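PDB 3LSG: Two-component response regulator yesN from Fusobacterium nucleatum, which probably binds specific DNA sequences through this C-terminal AraC-type helix-turn-helix domain to regulate transcription in a two-component signalling system. Local coordinates for residues A[53-58]-A[89-94]. Coordinates in Å, arbitrary orientation, origin at the centre of the assembly. Residue numbers count along the deposited sequence, not the author numbering.
Sequences LQKRME and KFKKYY. With PO4 (phosphate ion), chain F.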
loop_
_atom_site.group_PDB
_atom_site.type_symbol
_atom_site.label_atom_id
_atom_site.label_comp_id
_atom_site.label_asym_id
_atom_site.label_seq_id
_atom_site.Cartn_x
_atom_site.Cartn_y
_atom_site.Cartn_z
ATOM N N LEU A 53 5.736 -5.606 -4.371
ATOM C CA LEU A 53 6.707 -4.542 -4.166
ATOM C C LEU A 53 8.043 -4.884 -4.839
ATOM O O LEU A 53 8.615 -4.071 -5.555
ATOM C CB LEU A 53 6.894 -4.270 -2.671
ATOM C CG LEU A 53 7.976 -3.227 -2.377
ATOM C CD1 LEU A 53 7.568 -1.881 -2.997
ATOM C CD2 LEU A 53 8.200 -3.080 -0.880
ATOM N N GLN A 54 8.511 -6.112 -4.652
ATOM C CA GLN A 54 9.777 -6.518 -5.269
ATOM C C GLN A 54 9.769 -6.413 -6.797
ATOM O O GLN A 54 10.733 -5.954 -7.388
ATOM C CB GLN A 54 10.155 -7.938 -4.864
ATOM C CG GLN A 54 11.325 -8.481 -5.637
ATOM C CD GLN A 54 11.754 -9.835 -5.133
ATOM O OE1 GLN A 54 11.041 -10.465 -4.355
ATOM N NE2 GLN A 54 12.929 -10.285 -5.561
ATOM N N LYS A 55 8.686 -6.839 -7.441
ATOM C CA LYS A 55 8.607 -6.708 -8.895
ATOM C C LYS A 55 8.706 -5.242 -9.337
ATOM O O LYS A 55 9.381 -4.916 -10.314
ATOM C CB LYS A 55 7.329 -7.356 -9.429
ATOM C CG LYS A 55 7.289 -8.856 -9.195
ATOM C CD LYS A 55 7.996 -9.611 -10.307
ATOM C CE LYS A 55 7.212 -9.461 -11.607
ATOM N NZ LYS A 55 7.554 -10.509 -12.607
ATOM N N ARG A 56 8.022 -4.365 -8.620
ATOM C CA ARG A 56 8.049 -2.942 -8.923
ATOM C C ARG A 56 9.421 -2.286 -8.683
ATOM O O ARG A 56 9.860 -1.467 -9.489
ATOM C CB ARG A 56 6.959 -2.220 -8.128
ATOM C CG ARG A 56 5.556 -2.722 -8.483
ATOM C CD ARG A 56 4.471 -2.083 -7.627
ATOM N NE ARG A 56 3.184 -2.114 -8.331
ATOM C CZ ARG A 56 2.009 -1.925 -7.744
ATOM N NH1 ARG A 56 1.938 -1.699 -6.434
ATOM N NH2 ARG A 56 0.905 -1.959 -8.468
HETATM N N MSE A 57 10.084 -2.646 -7.587
HETATM C CA MSE A 57 11.415 -2.116 -7.292
HETATM C C MSE A 57 12.458 -2.592 -8.310
HETATM O O MSE A 57 13.338 -1.835 -8.731
HETATM C CB MSE A 57 11.857 -2.520 -5.875
HETATM C CG MSE A 57 11.040 -1.888 -4.739
HETATM SE SE MSE A 57 10.940 0.068 -4.799
HETATM C CE MSE A 57 9.403 0.373 -5.960
ATOM N N GLU A 58 12.368 -3.859 -8.699
ATOM C CA GLU A 58 13.288 -4.381 -9.688
ATOM C C GLU A 58 13.122 -3.661 -11.023
ATOM O O GLU A 58 14.109 -3.338 -11.673
ATOM C CB GLU A 58 13.157 -5.904 -9.813
ATOM C CG GLU A 58 13.704 -6.613 -8.563
ATOM C CD GLU A 58 13.420 -8.114 -8.495
ATOM O OE1 GLU A 58 12.591 -8.634 -9.276
ATOM O OE2 GLU A 58 14.033 -8.775 -7.628
ATOM N N LYS A 89 9.404 4.012 -0.632
ATOM C CA LYS A 89 9.483 2.554 -0.731
ATOM C C LYS A 89 10.845 2.146 -1.299
ATOM O O LYS A 89 11.468 1.205 -0.817
ATOM C CB LYS A 89 8.345 1.981 -1.598
ATOM C CG LYS A 89 6.955 2.010 -0.945
ATOM C CD LYS A 89 6.912 1.093 0.272
ATOM C CE LYS A 89 5.495 0.846 0.749
ATOM N NZ LYS A 89 5.489 0.148 2.071
ATOM N N PHE A 90 11.298 2.859 -2.335
ATOM C CA PHE A 90 12.567 2.564 -2.974
ATOM C C PHE A 90 13.693 2.678 -1.950
ATOM O O PHE A 90 14.585 1.825 -1.882
ATOM C CB PHE A 90 12.821 3.541 -4.129
ATOM C CG PHE A 90 14.015 3.180 -4.970
ATOM C CD1 PHE A 90 13.858 2.493 -6.167
ATOM C CD2 PHE A 90 15.293 3.524 -4.563
ATOM C CE1 PHE A 90 14.970 2.149 -6.951
ATOM C CE2 PHE A 90 16.400 3.198 -5.343
ATOM C CZ PHE A 90 16.241 2.503 -6.529
ATOM N N LYS A 91 13.658 3.743 -1.158
ATOM C CA LYS A 91 14.703 3.966 -0.179
ATOM C C LYS A 91 14.686 2.884 0.904
ATOM O O LYS A 91 15.718 2.495 1.418
ATOM C CB LYS A 91 14.594 5.352 0.462
ATOM C CG LYS A 91 15.750 5.610 1.437
ATOM C CD LYS A 91 15.834 7.049 1.893
ATOM C CE LYS A 91 16.999 7.224 2.855
ATOM N NZ LYS A 91 16.993 8.551 3.514
ATOM N N LYS A 92 13.511 2.401 1.263
ATOM C CA LYS A 92 13.456 1.322 2.252
ATOM C C LYS A 92 13.970 0.026 1.641
ATOM O O LYS A 92 14.618 -0.780 2.319
ATOM C CB LYS A 92 12.035 1.126 2.778
ATOM C CG LYS A 92 11.601 2.195 3.772
ATOM C CD LYS A 92 10.443 1.688 4.620
ATOM C CE LYS A 92 9.720 2.821 5.326
ATOM N NZ LYS A 92 8.887 3.612 4.381
ATOM N N TYR A 93 13.697 -0.167 0.352
ATOM C CA TYR A 93 14.090 -1.402 -0.324
ATOM C C TYR A 93 15.601 -1.432 -0.647
ATOM O O TYR A 93 16.298 -2.429 -0.383
ATOM C CB TYR A 93 13.232 -1.610 -1.588
ATOM C CG TYR A 93 13.340 -2.999 -2.197
ATOM C CD1 TYR A 93 12.464 -4.021 -1.822
ATOM C CD2 TYR A 93 14.316 -3.287 -3.129
ATOM C CE1 TYR A 93 12.561 -5.294 -2.381
ATOM C CE2 TYR A 93 14.431 -4.543 -3.688
ATOM C CZ TYR A 93 13.549 -5.545 -3.318
ATOM O OH TYR A 93 13.676 -6.797 -3.882
ATOM N N TYR A 94 16.118 -0.335 -1.185
ATOM C CA TYR A 94 17.519 -0.306 -1.607
ATOM C C TYR A 94 18.436 0.458 -0.644
ATOM O O TYR A 94 19.653 0.517 -0.848
ATOM C CB TYR A 94 17.619 0.267 -3.022
ATOM C CG TYR A 94 17.071 -0.658 -4.094
ATOM C CD1 TYR A 94 17.721 -1.864 -4.401
ATOM C CD2 TYR A 94 15.920 -0.331 -4.808
ATOM C CE1 TYR A 94 17.240 -2.709 -5.394
ATOM C CE2 TYR A 94 15.427 -1.177 -5.805
ATOM C CZ TYR A 94 16.088 -2.355 -6.096
ATOM O OH TYR A 94 15.594 -3.192 -7.075
HETATM P P PO4 F . 1.836 -0.658 1.738
HETATM O O1 PO4 F . 2.013 -1.987 1.057
HETATM O O2 PO4 F . 0.592 -0.659 2.587
HETATM O O3 PO4 F . 3.040 -0.402 2.616
HETATM O O4 PO4 F . 1.718 0.421 0.692
HETATM O O HOH W 1 15.490 -7.382 -5.799
#
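In the AraC-type DNA-binding domain two helix-turn-helix units are joined by a long linking helix, here helix 48-66. Residues 53-58 of that linker meet residues 89-94, the last turns of helix 83-94, which occupies the place of the recognition helix of the second unit. The short axes cross almost at right angles (-94°), 10.6 Å apart, so the helices meet over a short length, and large side chains, above all Met57, fill the gap. Met57, present as selenomethionine, is the knob: it enters a hole formed by Lys89, Phe90, Tyr93 and Tyr94. A long, flexible, unbranched side chain suits such a hollow, since it can bend between aromatic walls; the SE of Met57 reaches the backbone of the other helix, 3.5 Å from Phe90 CA. CB of Met57 lies over the face of the Tyr93 ring in a CH-pi contact, while SE makes oblique Met-aromatic contacts with Phe90 and Tyr93. One turn earlier, Leu53 adds a smaller bump, its CD1 4.2 Å from Lys89 CB. Lys89 suits this boundary because its aliphatic base packs here while its amino end leads away, Lys89 NZ donating to phosphate O3 (2.6 Å); the ion, probably from the crystallisation liquor, is also held by Tyr85 and by Lys89 and Tyr85 of the second subunit. Each tyrosine packs its ring against Met57 and still offers a hydroxyl for polar contacts. Tyr94 OH lies 3.1 Å from Met57 O, a weak hydrogen bond at best. At the wetter margin Gln54 NE2 donates to Glu58 OE2 (2.8 Å), and one water bridges Glu58 OE2 and Tyr93 OH, 2.7 Å from each.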